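PDB 5UL3: 4'-phospho-dehydrooxetanocin synthase from Bacillus megaterium, which catalyses the cobalamin-dependent radical SAM oxidative ring contraction of dAMP to an oxetane aldehyde in the biosynthesis of the nucleoside analogue oxetanocin A. Local coordinates for residues 145-149 against 150-154; 379-382 against 383-387; 455-458 against 459-463; 511-514 against 515-519. One frame throughout, in Å; residues are numbered along the deposited sequence. Where two conformers were deposited one is given.

Interaction 1 (145-149 against 150-154). With EDO (1,2-ethanediol), chain N.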
loop_
_atom_site.group_PDB
_atom_site.type_symbol
_atom_site.label_atom_id
_atom_site.label_comp_id
_atom_site.label_asym_id
_atom_site.label_seq_id
_atom_site.Cartn_x
_atom_site.Cartn_y
_atom_site.Cartn_z
ATOM N N SER A 145 14.191 4.242 10.397
ATOM C CA SER A 145 15.113 5.238 9.858
ATOM C C SER A 145 14.956 6.594 10.542
ATOM O O SER A 145 15.955 7.313 10.723
ATOM C CB SER A 145 14.948 5.366 8.347
ATOM O OG SER A 145 13.661 5.901 7.998
ATOM N N TYR A 146 13.733 6.949 10.930
ATOM C CA TYR A 146 13.522 8.163 11.717
ATOM C C TYR A 146 14.331 8.118 13.020
ATOM O O TYR A 146 15.055 9.065 13.352
ATOM C CB TYR A 146 12.021 8.345 11.995
ATOM C CG TYR A 146 11.773 9.415 13.038
ATOM C CD1 TYR A 146 11.781 10.755 12.699
ATOM C CD2 TYR A 146 11.624 9.070 14.380
ATOM C CE1 TYR A 146 11.603 11.738 13.673
ATOM C CE2 TYR A 146 11.461 10.034 15.354
ATOM C CZ TYR A 146 11.441 11.360 14.995
ATOM O OH TYR A 146 11.282 12.309 15.978
ATOM N N LEU A 147 14.211 7.016 13.772
ATOM C CA LEU A 147 14.923 6.895 15.043
ATOM C C LEU A 147 16.437 6.873 14.848
ATOM O O LEU A 147 17.181 7.447 15.662
ATOM C CB LEU A 147 14.475 5.627 15.774
ATOM C CG LEU A 147 13.026 5.647 16.271
ATOM C CD1 LEU A 147 12.657 4.274 16.885
ATOM C CD2 LEU A 147 12.774 6.766 17.280
ATOM N N ARG A 148 16.919 6.206 13.787
ATOM C CA ARG A 148 18.363 6.187 13.543
ATOM C C ARG A 148 18.885 7.562 13.154
ATOM O O ARG A 148 19.959 7.980 13.620
ATOM C CB ARG A 148 18.715 5.150 12.462
ATOM C CG ARG A 148 18.466 3.727 12.933
ATOM C CD ARG A 148 18.774 2.708 11.837
ATOM N NE ARG A 148 18.631 1.340 12.325
ATOM C CZ ARG A 148 18.520 0.280 11.526
ATOM N NH1 ARG A 148 18.531 0.436 10.205
ATOM N NH2 ARG A 148 18.390 -0.930 12.042
ATOM N N LYS A 149 18.153 8.283 12.299
ATOM C CA LYS A 149 18.631 9.592 11.876
ATOM C C LYS A 149 18.663 10.569 13.045
ATOM O O LYS A 149 19.605 11.356 13.172
ATOM C CB LYS A 149 17.772 10.153 10.744
ATOM C CG LYS A 149 18.240 11.540 10.277
ATOM C CD LYS A 149 17.419 12.038 9.064
ATOM C CE LYS A 149 17.999 13.363 8.507
ATOM N NZ LYS A 149 17.792 13.482 7.017
ATOM N N GLU A 150 17.672 10.506 13.928
ATOM C CA GLU A 150 17.694 11.319 15.142
ATOM C C GLU A 150 18.654 10.775 16.205
ATOM O O GLU A 150 18.855 11.432 17.238
ATOM C CB GLU A 150 16.285 11.414 15.718
ATOM C CG GLU A 150 15.329 12.224 14.851
ATOM C CD GLU A 150 15.610 13.722 14.902
ATOM O OE1 GLU A 150 16.235 14.204 15.876
ATOM O OE2 GLU A 150 15.198 14.415 13.949
ATOM N N GLN A 151 19.243 9.612 15.957
ATOM C CA GLN A 151 20.138 8.914 16.872
ATOM C C GLN A 151 19.502 8.762 18.246
ATOM O O GLN A 151 20.111 9.033 19.281
ATOM C CB GLN A 151 21.506 9.604 16.937
ATOM C CG GLN A 151 22.085 9.859 15.540
ATOM C CD GLN A 151 23.586 10.145 15.528
ATOM O OE1 GLN A 151 24.283 9.912 16.512
ATOM N NE2 GLN A 151 24.077 10.676 14.415
ATOM N N LEU A 152 18.248 8.299 18.248
ATOM C CA LEU A 152 17.481 8.130 19.472
ATOM C C LEU A 152 17.537 6.712 20.030
ATOM O O LEU A 152 17.329 6.532 21.234
ATOM C CB LEU A 152 16.013 8.524 19.235
ATOM C CG LEU A 152 15.761 10.013 18.950
ATOM C CD1 LEU A 152 14.315 10.221 18.522
ATOM C CD2 LEU A 152 16.091 10.891 20.154
ATOM N N ALA A 153 17.816 5.712 19.199
ATOM C CA ALA A 153 17.747 4.325 19.645
ATOM C C ALA A 153 18.506 3.459 18.661
ATOM O O ALA A 153 18.677 3.813 17.495
ATOM C CB ALA A 153 16.301 3.817 19.752
ATOM N N LYS A 154 18.974 2.322 19.162
ATOM C CA LYS A 154 19.323 1.199 18.307
ATOM C C LYS A 154 18.033 0.470 17.952
ATOM O O LYS A 154 17.250 0.134 18.838
ATOM C CB LYS A 154 20.294 0.273 19.028
ATOM C CG LYS A 154 21.640 0.967 19.316
ATOM C CD LYS A 154 22.724 -0.055 19.632
ATOM C CE LYS A 154 23.579 0.396 20.806
ATOM N NZ LYS A 154 24.482 -0.694 21.293
HETATM C C1 EDO N . 14.535 18.012 14.199
HETATM O O1 EDO N . 14.706 17.077 13.131
HETATM C C2 EDO N . 15.868 18.158 14.919
HETATM O O2 EDO N . 16.477 16.867 15.078
HETATM O O HOH W 1 12.086 14.883 14.908
HETATM O O HOH W 2 22.221 11.331 12.280
#

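Interaction 2 (379-382 against 383-387)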
loop_
_atom_site.group_PDB
_atom_site.type_symbol
_atom_site.label_atom_id
_atom_site.label_comp_id
_atom_site.label_asym_id
_atom_site.label_seq_id
_atom_site.Cartn_x
_atom_site.Cartn_y
_atom_site.Cartn_z
ATOM N N ILE A 379 6.693 17.281 -12.011
ATOM C CA ILE A 379 7.540 17.435 -13.189
ATOM C C ILE A 379 9.009 17.495 -12.786
ATOM O O ILE A 379 9.860 16.870 -13.429
ATOM C CB ILE A 379 7.104 18.667 -14.007
ATOM C CG1 ILE A 379 5.762 18.359 -14.691
ATOM C CG2 ILE A 379 8.179 19.025 -15.031
ATOM C CD1 ILE A 379 5.061 19.579 -15.279
ATOM N N ASP A 380 9.321 18.179 -11.674
ATOM C CA ASP A 380 10.702 18.219 -11.177
ATOM C C ASP A 380 11.205 16.835 -10.744
ATOM O O ASP A 380 12.367 16.481 -10.991
ATOM C CB ASP A 380 10.813 19.208 -10.008
ATOM C CG ASP A 380 10.640 20.663 -10.447
ATOM O OD1 ASP A 380 10.489 20.903 -11.661
ATOM O OD2 ASP A 380 10.646 21.562 -9.576
ATOM N N ILE A 381 10.365 16.048 -10.062
ATOM C CA ILE A 381 10.760 14.678 -9.728
ATOM C C ILE A 381 11.023 13.879 -11.004
ATOM O O ILE A 381 12.044 13.179 -11.126
ATOM C CB ILE A 381 9.685 14.016 -8.846
ATOM C CG1 ILE A 381 9.639 14.697 -7.473
ATOM C CG2 ILE A 381 9.966 12.493 -8.691
ATOM C CD1 ILE A 381 8.377 14.392 -6.671
ATOM N N CYS A 382 10.126 14.001 -11.984
ATOM C CA CYS A 382 10.290 13.291 -13.246
ATOM C C CYS A 382 11.565 13.722 -13.957
ATOM O O CYS A 382 12.279 12.883 -14.514
ATOM C CB CYS A 382 9.077 13.525 -14.140
ATOM S SG CYS A 382 7.590 12.691 -13.550
ATOM N N GLU A 383 11.860 15.026 -13.954
ATOM C CA GLU A 383 13.093 15.504 -14.571
ATOM C C GLU A 383 14.309 14.911 -13.877
ATOM O O GLU A 383 15.295 14.568 -14.532
ATOM C CB GLU A 383 13.153 17.034 -14.542
ATOM C CG GLU A 383 12.250 17.684 -15.584
ATOM C CD GLU A 383 12.409 19.201 -15.670
ATOM O OE1 GLU A 383 12.676 19.856 -14.636
ATOM O OE2 GLU A 383 12.268 19.735 -16.787
ATOM N N GLY A 384 14.241 14.768 -12.551
ATOM C CA GLY A 384 15.321 14.120 -11.824
ATOM C C GLY A 384 15.494 12.660 -12.203
ATOM O O GLY A 384 16.619 12.178 -12.352
ATOM N N LEU A 385 14.384 11.932 -12.353
ATOM C CA LEU A 385 14.460 10.534 -12.770
ATOM C C LEU A 385 15.035 10.415 -14.173
ATOM O O LEU A 385 15.765 9.463 -14.479
ATOM C CB LEU A 385 13.069 9.890 -12.706
ATOM C CG LEU A 385 12.530 9.646 -11.294
ATOM C CD1 LEU A 385 11.115 9.079 -11.340
ATOM C CD2 LEU A 385 13.453 8.676 -10.564
ATOM N N LEU A 386 14.709 11.375 -15.041
ATOM C CA LEU A 386 15.169 11.327 -16.419
ATOM C C LEU A 386 16.662 11.623 -16.526
ATOM O O LEU A 386 17.267 11.311 -17.556
ATOM C CB LEU A 386 14.347 12.302 -17.263
ATOM C CG LEU A 386 12.891 11.865 -17.504
ATOM C CD1 LEU A 386 12.057 13.016 -18.059
ATOM C CD2 LEU A 386 12.854 10.663 -18.443
ATOM N N LYS A 387 17.263 12.214 -15.488
ATOM C CA LYS A 387 18.702 12.435 -15.451
ATOM C C LYS A 387 19.477 11.193 -15.046
ATOM O O LYS A 387 20.698 11.163 -15.224
ATOM C CB LYS A 387 19.052 13.575 -14.487
ATOM C CG LYS A 387 18.705 14.944 -15.000
ATOM C CD LYS A 387 18.881 15.996 -13.919
ATOM C CE LYS A 387 18.196 17.289 -14.317
ATOM N NZ LYS A 387 18.261 18.307 -13.229
#

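Interaction 3 (455-458 against 459-463)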
loop_
_atom_site.group_PDB
_atom_site.type_symbol
_atom_site.label_atom_id
_atom_site.label_comp_id
_atom_site.label_asym_id
_atom_site.label_seq_id
_atom_site.Cartn_x
_atom_site.Cartn_y
_atom_site.Cartn_z
ATOM N N ASN A 455 -14.869 10.619 -15.600
ATOM C CA ASN A 455 -14.045 9.424 -15.429
ATOM C C ASN A 455 -13.593 8.874 -16.778
ATOM O O ASN A 455 -12.429 8.489 -16.938
ATOM C CB ASN A 455 -14.828 8.370 -14.651
ATOM C CG ASN A 455 -14.891 8.671 -13.169
ATOM O OD1 ASN A 455 -13.930 9.149 -12.587
ATOM N ND2 ASN A 455 -16.016 8.371 -12.550
ATOM N N ILE A 456 -14.509 8.811 -17.753
ATOM C CA ILE A 456 -14.150 8.361 -19.100
ATOM C C ILE A 456 -12.992 9.190 -19.645
ATOM O O ILE A 456 -11.999 8.655 -20.153
ATOM C CB ILE A 456 -15.371 8.436 -20.034
ATOM C CG1 ILE A 456 -16.424 7.391 -19.656
ATOM C CG2 ILE A 456 -14.930 8.310 -21.494
ATOM C CD1 ILE A 456 -15.967 5.932 -19.911
ATOM N N ILE A 457 -13.096 10.517 -19.535
ATOM C CA ILE A 457 -12.068 11.373 -20.114
ATOM C C ILE A 457 -10.733 11.198 -19.394
ATOM O O ILE A 457 -9.676 11.216 -20.028
ATOM C CB ILE A 457 -12.536 12.839 -20.115
ATOM C CG1 ILE A 457 -13.691 13.006 -21.108
ATOM C CG2 ILE A 457 -11.379 13.773 -20.481
ATOM C CD1 ILE A 457 -14.514 14.265 -20.875
ATOM N N ALA A 458 -10.751 11.036 -18.066
ATOM C CA ALA A 458 -9.500 10.800 -17.356
ATOM C C ALA A 458 -8.812 9.551 -17.898
ATOM O O ALA A 458 -7.597 9.550 -18.117
ATOM C CB ALA A 458 -9.741 10.660 -15.848
ATOM N N LEU A 459 -9.580 8.488 -18.132
ATOM C CA LEU A 459 -8.987 7.240 -18.628
ATOM C C LEU A 459 -8.449 7.414 -20.039
ATOM O O LEU A 459 -7.402 6.857 -20.392
ATOM C CB LEU A 459 -10.015 6.109 -18.596
ATOM C CG LEU A 459 -10.606 5.747 -17.235
ATOM C CD1 LEU A 459 -11.613 4.581 -17.378
ATOM C CD2 LEU A 459 -9.509 5.430 -16.231
ATOM N N ARG A 460 -9.157 8.192 -20.850
ATOM C CA ARG A 460 -8.712 8.503 -22.204
ATOM C C ARG A 460 -7.362 9.218 -22.197
ATOM O O ARG A 460 -6.444 8.862 -22.951
ATOM C CB ARG A 460 -9.797 9.360 -22.871
ATOM C CG ARG A 460 -9.725 9.522 -24.368
ATOM C CD ARG A 460 -10.893 10.382 -24.886
ATOM N NE ARG A 460 -12.184 9.704 -24.829
ATOM C CZ ARG A 460 -13.358 10.327 -24.839
ATOM N NH1 ARG A 460 -13.416 11.658 -24.892
ATOM N NH2 ARG A 460 -14.476 9.627 -24.786
ATOM N N LEU A 461 -7.224 10.241 -21.350
ATOM C CA LEU A 461 -5.989 11.015 -21.301
ATOM C C LEU A 461 -4.806 10.181 -20.811
ATOM O O LEU A 461 -3.719 10.224 -21.400
ATOM C CB LEU A 461 -6.192 12.250 -20.407
ATOM C CG LEU A 461 -7.200 13.261 -20.964
ATOM C CD1 LEU A 461 -7.683 14.251 -19.884
ATOM C CD2 LEU A 461 -6.583 14.032 -22.145
ATOM N N VAL A 462 -4.991 9.425 -19.729
ATOM C CA VAL A 462 -3.866 8.661 -19.184
ATOM C C VAL A 462 -3.480 7.536 -20.134
ATOM O O VAL A 462 -2.291 7.301 -20.382
ATOM C CB VAL A 462 -4.188 8.115 -17.782
ATOM C CG1 VAL A 462 -3.022 7.217 -17.291
ATOM C CG2 VAL A 462 -4.396 9.293 -16.788
ATOM N N SER A 463 -4.472 6.830 -20.683
ATOM C CA SER A 463 -4.133 5.718 -21.578
ATOM C C SER A 463 -3.467 6.213 -22.861
ATOM O O SER A 463 -2.542 5.556 -23.367
ATOM C CB SER A 463 -5.373 4.876 -21.882
ATOM O OG SER A 463 -6.378 5.611 -22.558
#

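Interaction 4 (511-514 against 515-519)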
loop_
_atom_site.group_PDB
_atom_site.type_symbol
_atom_site.label_atom_id
_atom_site.label_comp_id
_atom_site.label_asym_id
_atom_site.label_seq_id
_atom_site.Cartn_x
_atom_site.Cartn_y
_atom_site.Cartn_z
ATOM N N GLU A 511 -1.968 21.283 -25.727
ATOM C CA GLU A 511 -3.326 21.784 -25.912
ATOM C C GLU A 511 -4.017 21.110 -27.091
ATOM O O GLU A 511 -5.220 20.825 -27.031
ATOM C CB GLU A 511 -3.300 23.308 -26.094
ATOM C CG GLU A 511 -4.674 23.922 -26.335
ATOM C CD GLU A 511 -4.654 25.443 -26.272
ATOM O OE1 GLU A 511 -3.550 26.024 -26.206
ATOM O OE2 GLU A 511 -5.744 26.054 -26.277
ATOM N N GLU A 512 -3.284 20.854 -28.177
ATOM C CA GLU A 512 -3.898 20.181 -29.317
ATOM C C GLU A 512 -4.286 18.751 -28.958
ATOM O O GLU A 512 -5.382 18.290 -29.303
ATOM C CB GLU A 512 -2.946 20.192 -30.516
ATOM C CG GLU A 512 -2.675 21.578 -31.102
ATOM C CD GLU A 512 -1.650 21.561 -32.239
ATOM O OE1 GLU A 512 -0.807 20.639 -32.287
ATOM O OE2 GLU A 512 -1.694 22.474 -33.090
ATOM N N LEU A 513 -3.393 18.040 -28.264
ATOM C CA LEU A 513 -3.704 16.688 -27.821
ATOM C C LEU A 513 -4.908 16.689 -26.894
ATOM O O LEU A 513 -5.827 15.875 -27.045
ATOM C CB LEU A 513 -2.487 16.082 -27.120
ATOM C CG LEU A 513 -2.724 14.701 -26.514
ATOM C CD1 LEU A 513 -3.107 13.714 -27.603
ATOM C CD2 LEU A 513 -1.472 14.238 -25.760
ATOM N N TYR A 514 -4.907 17.597 -25.913
ATOM C CA TYR A 514 -6.030 17.726 -24.988
ATOM C C TYR A 514 -7.337 17.981 -25.727
ATOM O O TYR A 514 -8.340 17.304 -25.481
ATOM C CB TYR A 514 -5.750 18.854 -23.994
ATOM C CG TYR A 514 -6.805 19.047 -22.935
ATOM C CD1 TYR A 514 -6.836 18.235 -21.803
ATOM C CD2 TYR A 514 -7.744 20.068 -23.034
ATOM C CE1 TYR A 514 -7.793 18.415 -20.819
ATOM C CE2 TYR A 514 -8.701 20.258 -22.050
ATOM C CZ TYR A 514 -8.730 19.432 -20.954
ATOM O OH TYR A 514 -9.679 19.631 -19.987
ATOM N N ASP A 515 -7.347 18.964 -26.631
ATOM C CA ASP A 515 -8.585 19.308 -27.328
ATOM C C ASP A 515 -9.095 18.140 -28.163
ATOM O O ASP A 515 -10.303 17.876 -28.204
ATOM C CB ASP A 515 -8.370 20.545 -28.203
ATOM C CG ASP A 515 -8.314 21.826 -27.399
ATOM O OD1 ASP A 515 -8.905 21.866 -26.298
ATOM O OD2 ASP A 515 -7.687 22.798 -27.873
ATOM N N LYS A 516 -8.188 17.416 -28.822
ATOM C CA LYS A 516 -8.615 16.307 -29.669
ATOM C C LYS A 516 -9.183 15.155 -28.845
ATOM O O LYS A 516 -10.181 14.542 -29.242
ATOM C CB LYS A 516 -7.456 15.840 -30.539
ATOM C CG LYS A 516 -7.230 16.709 -31.775
ATOM C CD LYS A 516 -5.952 16.304 -32.498
ATOM C CE LYS A 516 -5.680 17.169 -33.725
ATOM N NZ LYS A 516 -6.510 16.762 -34.895
ATOM N N LEU A 517 -8.574 14.843 -27.695
ATOM C CA LEU A 517 -9.100 13.752 -26.877
ATOM C C LEU A 517 -10.419 14.110 -26.202
ATOM O O LEU A 517 -11.201 13.208 -25.898
ATOM C CB LEU A 517 -8.060 13.321 -25.838
ATOM C CG LEU A 517 -6.888 12.538 -26.437
ATOM C CD1 LEU A 517 -5.766 12.367 -25.427
ATOM C CD2 LEU A 517 -7.367 11.191 -26.936
ATOM N N LEU A 518 -10.705 15.394 -25.984
ATOM C CA LEU A 518 -11.989 15.739 -25.392
ATOM C C LEU A 518 -13.104 15.863 -26.427
ATOM O O LEU A 518 -14.240 15.475 -26.146
ATOM C CB LEU A 518 -11.884 17.045 -24.603
ATOM C CG LEU A 518 -11.673 16.897 -23.100
ATOM C CD1 LEU A 518 -10.269 16.344 -22.830
ATOM C CD2 LEU A 518 -11.875 18.240 -22.421
ATOM N N ASN A 519 -12.802 16.374 -27.624
ATOM C CA ASN A 519 -13.836 16.839 -28.543
ATOM C C ASN A 519 -13.811 16.205 -29.923
ATOM O O ASN A 519 -14.847 16.214 -30.598
ATOM C CB ASN A 519 -13.734 18.360 -28.732
ATOM C CG ASN A 519 -13.765 19.104 -27.429
ATOM O OD1 ASN A 519 -14.674 18.916 -26.618
ATOM N ND2 ASN A 519 -12.756 19.936 -27.199
#

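Interaction 1 (145-149 against 150-154)
With chi1 at 168°, Y146 sets its ring trans to its backbone nitrogen, while E150, one turn later, keeps CG beside its own (chi1 -68°); these torsions bring the two side chains together. CG of E150 lies over one face of the Y146 ring, off toward the rim and 4.2 Å from the centroid, a CH-pi contact. A bend at chi2 (-73°) turns the carboxylate beyond, whose two oxygens each accept a hydrogen bond from a 1,2-ethanediol, probably from the crystallisation liquor. A water held by Y146 OH also reaches E150 OE2, though weakly. Helix 138-149 ends in a Schellman motif: Q151 takes a positive phi, L152 N bonds nearly straight to L147 O at 2.9 Å, and Q151 N reaches R148 O from above the carbonyl plane. The turn leads the chain of the Rossmann-type cobalamin domain into strand 154-159. It also swings L152 back across L147, whose CD2 meets L152 CD1 at 4.0 Å and roughly at right angles. Y146 packs on E242, a cobalamin-binding residue, and L147 on I249 of the same helix 242-252; R148 forms a salt bridge with D293, and Q151 OE1 a hydrogen bond with Y62 OH.

Interaction 2 (379-382 against 383-387)
L386 lays its CG 3.2 Å from the carbonyl oxygen of C382, close to where its own N-H donates to the same oxygen. E383, three residues earlier, does the same: its CG rests 3.3 Å from I379 O, the acceptor of its backbone hydrogen bond. L385 follows suit, with CG 3.6 Å from I381 O. In E383 a chi1 of -76° keeps CG beside the backbone nitrogen, and from there the chain runs out extended. The carboxylate of E383 then comes near that of D380, with D380 OD1 3.8 Å from E383 OE1 and the two planes only 12° apart. Two like charges at this range would be expected to disfavour each other, but D380 OD1 accepts a hydrogen bond from Q376 NE2, one turn earlier in the helix, which would offset part of the cost. On another side the contacts are apolar and looser, I381 CG2 and L385 CD1 standing 4.5 Å apart. Four successive backbone bonds, from E383, G384, L385 and L386 to the residues four positions earlier, hold these side chains in step.

Beyond this shell, neighbouring helices flank these side chains. I381 and L385 pack on helix 335-351, through V335, T338 and L342, whereas C382 and E383 meet Y422 of helix 410-426. A helix lodged between two others in this way, linking parallel strands 357-360 and 393-398, is the crossover helix of a beta-alpha-beta unit, the building block of the partial TIM barrel of radical SAM enzymes.

Interaction 3 (455-458 against 459-463)
I457 and L461 form the hydrocarbon part of this helical turn, lying side by side and pointing the same way, with I457 CG2 3.8 Å from L461 CD1. L461 also tucks its CG against the carbonyl of I457, 3.3 Å from the oxygen that accepts its own backbone N-H. R460 behaves differently. A bend at chi3 (-71°) lets its guanidinium reach the two isoleucines obliquely, NH2 at 3.6 Å from I456 CG2 and NH1 at 4.0 Å from I457 CG1. All the touching residues are buried and the contact has no solvent side, so the contrast is one of chemistry: hydrocarbon against hydrocarbon there, a charged group beside methyl and methylene carbons here. The guanidinium finds its polar partners in carbonyls elsewhere, NH1 at L517 O and NH2 at D497 O. Further along, S463 gives both its N-H and its hydroxyl to L459 O, the OG at 2.7 Å, and the two donors arrive from opposite faces of the carbonyl plane; OG also bonds to M500 N. The buried R460 nitrogens and S463 OG therefore have hydrogen-bond partners. I457 and L461 pack on L518 and L517 of helix 510-519, whose last turn, with its negative dipole end, probably suits the R460 cation.

Interaction 4 (511-514 against 515-519)
Y514 and L518 meet through one ordinary torsion and one uncommon one. The tyrosine holds its ring trans to its backbone nitrogen (chi1 -177°), leaning it along the helix toward the following turn, and L518 answers with a chi1 of -97°, well away from a staggered value. The result is a forked grip: L518 CD1 sits over one face of the ring, 3.9 Å from its centroid in a CH-pi contact, while CD2 reaches the phenol end, 3.6 Å from Y514 OH. Between the two residues L518 N bonds to Y514 O, the least straight of the four backbone bonds here, with an N-H...O angle of 144°.

L513 and L517 are parallel neighbours on the adjacent side, their CD1 methyls 3.7 Å apart. The acidic side is different. E511 reaches out extended and D515 runs beside it in the same direction, E511 CG lying 3.6 Å from D515 OD2. The two carboxylates are twisted well apart, with E511 OE2 and D515 OD2 at 4.1 Å; D515 was modelled in two conformers, and the distances are those of one of them. Both acids form salt bridges with K410 NZ, which would balance like charges that might otherwise repel.

Outward, L513 and Y514 lean on L417 of helix 410-426, and L517 on L461 of helix 452-464. Helix 510-519 is amphipathic: L513, Y514, L517 and L518 gather on the face turned to the helices of the radical SAM core, and the charged residues lie on another, where E511 and E512 are exposed and K410 holds E511 and D515.

Overall arrangement
Interaction 1 stands apart, a buried helix end in the cobalamin-binding domain, with nearest atoms about 17 Å or more from the others. The remaining three lie in the radical SAM core. Interactions 3 and 4 touch directly: besides the arginine-carbonyl link, I457 CG2 packs on L518 CD1, so the two helices share an apolar seam. Interaction 2 sits about 13 Å from each at nearest atoms, but helix 410-426 borders all three. Interaction 3 is wholly enclosed, with its charge met by carbonyls, whereas 2 and 4 are partly exposed and place neighbouring acids on their more exposed sides, each with a polar partner that probably moderates the repulsion.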